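Local coordinates for protein precorrin-6y methyltransferase/putative decarboxylase (Methanothermobacter thermautotrophicus, PDB 1L3I) that probably methylates C-15 of cobalt-precorrin-6B with S-adenosyl-L-methionine and then decarboxylates C-12, yielding cobalt-precorrin-7 on the anaerobic route to adenosylcobalamin, at residues G111-I116 and L137-E142. Numbering follows the deposited sequence.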
loop_
_atom_site.group_PDB
_atom_site.type_symbol
_atom_site.label_atom_id
_atom_site.label_comp_id
_atom_site.label_asym_id
_atom_site.label_seq_id
_atom_site.Cartn_x
_atom_site.Cartn_y
_atom_site.Cartn_z
ATOM N N GLY A 111 -15.064 8.655 -20.472
ATOM C CA GLY A 111 -16.469 8.911 -20.244
ATOM C C GLY A 111 -17.394 7.922 -20.916
ATOM O O GLY A 111 -18.566 7.859 -20.580
ATOM N N GLU A 112 -16.856 7.103 -21.812
ATOM C CA GLU A 112 -17.665 6.124 -22.541
ATOM C C GLU A 112 -17.414 4.677 -22.127
ATOM O O GLU A 112 -17.647 3.763 -22.912
ATOM C CB GLU A 112 -17.407 6.269 -24.044
ATOM C CG GLU A 112 -17.582 7.687 -24.551
ATOM C CD GLU A 112 -17.046 7.882 -25.950
ATOM O OE1 GLU A 112 -16.167 7.101 -26.371
ATOM O OE2 GLU A 112 -17.498 8.833 -26.620
ATOM N N LEU A 113 -16.993 4.469 -20.883
ATOM C CA LEU A 113 -16.689 3.119 -20.411
ATOM C C LEU A 113 -17.809 2.111 -20.640
ATOM O O LEU A 113 -17.603 1.038 -21.223
ATOM C CB LEU A 113 -16.305 3.126 -18.929
ATOM C CG LEU A 113 -15.956 1.743 -18.387
ATOM C CD1 LEU A 113 -14.697 1.195 -19.053
ATOM C CD2 LEU A 113 -15.799 1.821 -16.886
ATOM N N GLN A 114 -19.000 2.471 -20.181
ATOM C CA GLN A 114 -20.172 1.612 -20.305
ATOM C C GLN A 114 -20.427 1.184 -21.748
ATOM O O GLN A 114 -20.625 -0.000 -22.027
ATOM C CB GLN A 114 -21.379 2.350 -19.752
ATOM C CG GLN A 114 -22.637 1.535 -19.701
ATOM C CD GLN A 114 -23.770 2.324 -19.097
ATOM O OE1 GLN A 114 -24.315 3.242 -19.729
ATOM N NE2 GLN A 114 -24.123 1.990 -17.858
ATOM N N GLU A 115 -20.390 2.153 -22.656
ATOM C CA GLU A 115 -20.617 1.914 -24.083
ATOM C C GLU A 115 -19.543 0.988 -24.650
ATOM O O GLU A 115 -19.851 0.030 -25.363
ATOM C CB GLU A 115 -20.590 3.250 -24.824
ATOM C CG GLU A 115 -20.916 3.182 -26.292
ATOM C CD GLU A 115 -20.877 4.550 -26.965
ATOM O OE1 GLU A 115 -20.620 5.567 -26.269
ATOM O OE2 GLU A 115 -21.108 4.607 -28.199
ATOM N N ILE A 116 -18.285 1.322 -24.346
ATOM C CA ILE A 116 -17.097 0.591 -24.773
ATOM C C ILE A 116 -17.198 -0.855 -24.323
ATOM O O ILE A 116 -16.944 -1.764 -25.111
ATOM C CB ILE A 116 -15.820 1.230 -24.159
ATOM C CG1 ILE A 116 -15.547 2.583 -24.807
ATOM C CG2 ILE A 116 -14.600 0.316 -24.311
ATOM C CD1 ILE A 116 -14.420 3.340 -24.128
ATOM N N LEU A 137 -11.378 6.471 -9.145
ATOM C CA LEU A 137 -12.247 5.749 -8.230
ATOM C C LEU A 137 -13.589 5.379 -8.904
ATOM O O LEU A 137 -14.098 4.269 -8.741
ATOM C CB LEU A 137 -12.498 6.613 -6.980
ATOM C CG LEU A 137 -13.651 6.285 -6.028
ATOM C CD1 LEU A 137 -13.530 4.873 -5.439
ATOM C CD2 LEU A 137 -13.672 7.328 -4.933
ATOM N N GLU A 138 -14.115 6.298 -9.698
ATOM C CA GLU A 138 -15.381 6.103 -10.375
ATOM C C GLU A 138 -15.302 4.963 -11.368
ATOM O O GLU A 138 -16.207 4.129 -11.445
ATOM C CB GLU A 138 -15.809 7.379 -11.081
ATOM C CG GLU A 138 -16.037 8.573 -10.147
ATOM C CD GLU A 138 -14.748 9.258 -9.693
ATOM O OE1 GLU A 138 -13.657 8.947 -10.205
ATOM O OE2 GLU A 138 -14.831 10.138 -8.821
ATOM N N THR A 139 -14.192 4.900 -12.090
ATOM C CA THR A 139 -13.980 3.853 -13.069
ATOM C C THR A 139 -13.957 2.463 -12.414
ATOM O O THR A 139 -14.448 1.514 -12.994
ATOM C CB THR A 139 -12.664 4.084 -13.822
ATOM O OG1 THR A 139 -12.631 5.441 -14.287
ATOM C CG2 THR A 139 -12.527 3.143 -14.992
ATOM N N LYS A 140 -13.398 2.362 -11.208
ATOM C CA LYS A 140 -13.324 1.067 -10.519
ATOM C C LYS A 140 -14.733 0.564 -10.231
ATOM O O LYS A 140 -15.050 -0.602 -10.462
ATOM C CB LYS A 140 -12.523 1.181 -9.207
ATOM C CG LYS A 140 -11.047 1.438 -9.405
ATOM C CD LYS A 140 -10.353 1.801 -8.101
ATOM C CE LYS A 140 -9.015 2.490 -8.390
ATOM N NZ LYS A 140 -8.395 3.070 -7.173
ATOM N N PHE A 141 -15.580 1.460 -9.740
ATOM C CA PHE A 141 -16.955 1.127 -9.427
ATOM C C PHE A 141 -17.712 0.819 -10.717
ATOM O O PHE A 141 -18.354 -0.224 -10.841
ATOM C CB PHE A 141 -17.622 2.304 -8.725
ATOM C CG PHE A 141 -19.069 2.069 -8.398
ATOM C CD1 PHE A 141 -19.431 1.352 -7.255
ATOM C CD2 PHE A 141 -20.078 2.563 -9.236
ATOM C CE1 PHE A 141 -20.769 1.129 -6.950
ATOM C CE2 PHE A 141 -21.425 2.347 -8.940
ATOM C CZ PHE A 141 -21.774 1.631 -7.796
ATOM N N GLU A 142 -17.615 1.728 -11.682
ATOM C CA GLU A 142 -18.282 1.602 -12.977
ATOM C C GLU A 142 -17.958 0.303 -13.718
ATOM O O GLU A 142 -18.872 -0.382 -14.160
ATOM C CB GLU A 142 -17.964 2.825 -13.857
ATOM C CG GLU A 142 -18.927 3.012 -15.014
ATOM C CD GLU A 142 -20.382 3.132 -14.535
ATOM O OE1 GLU A 142 -20.619 3.668 -13.419
ATOM O OE2 GLU A 142 -21.287 2.682 -15.282
#
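Leu-113 and Glu-142 make a small helix-to-helix packing contact in the Rossmann-type methyltransferase fold, between the first turn of helix 113-122 and the start of helix 137-149. In the chain, strand 128-134 lies between the two helices and leads into the second. The leucine has the largest share of the contact, with Glu-142 close behind. Its CG lies anti to the backbone N (chi1 -179°), which swings the branched end of the chain toward helix 137-149. CD2 is the methyl that touches, meeting the aliphatic part of Glu-142 at 3.8 Å from CG and 3.9 Å from CB of that residue. The same methyl also meets Thr-139 one turn earlier, with CD2 4.0 Å from the threonine CG2, while Thr-139 itself rests on Ala-134 of strand 128-134. Glu-112, at the N-cap position of helix 113-122, accepts a weak hydrogen bond from bound S-adenosyl-L-homocysteine. Phe-141 stacks on Phe-141 of a second subunit. On the more open side, Glu-142 bends at chi2 (57°) and turns its carboxylate toward the end of the extended Gln-114. The amide and carboxylate planes stand 68° apart, and Gln-114 NE2 stays 3.9 Å from Glu-142 OE2, too long for a hydrogen bond.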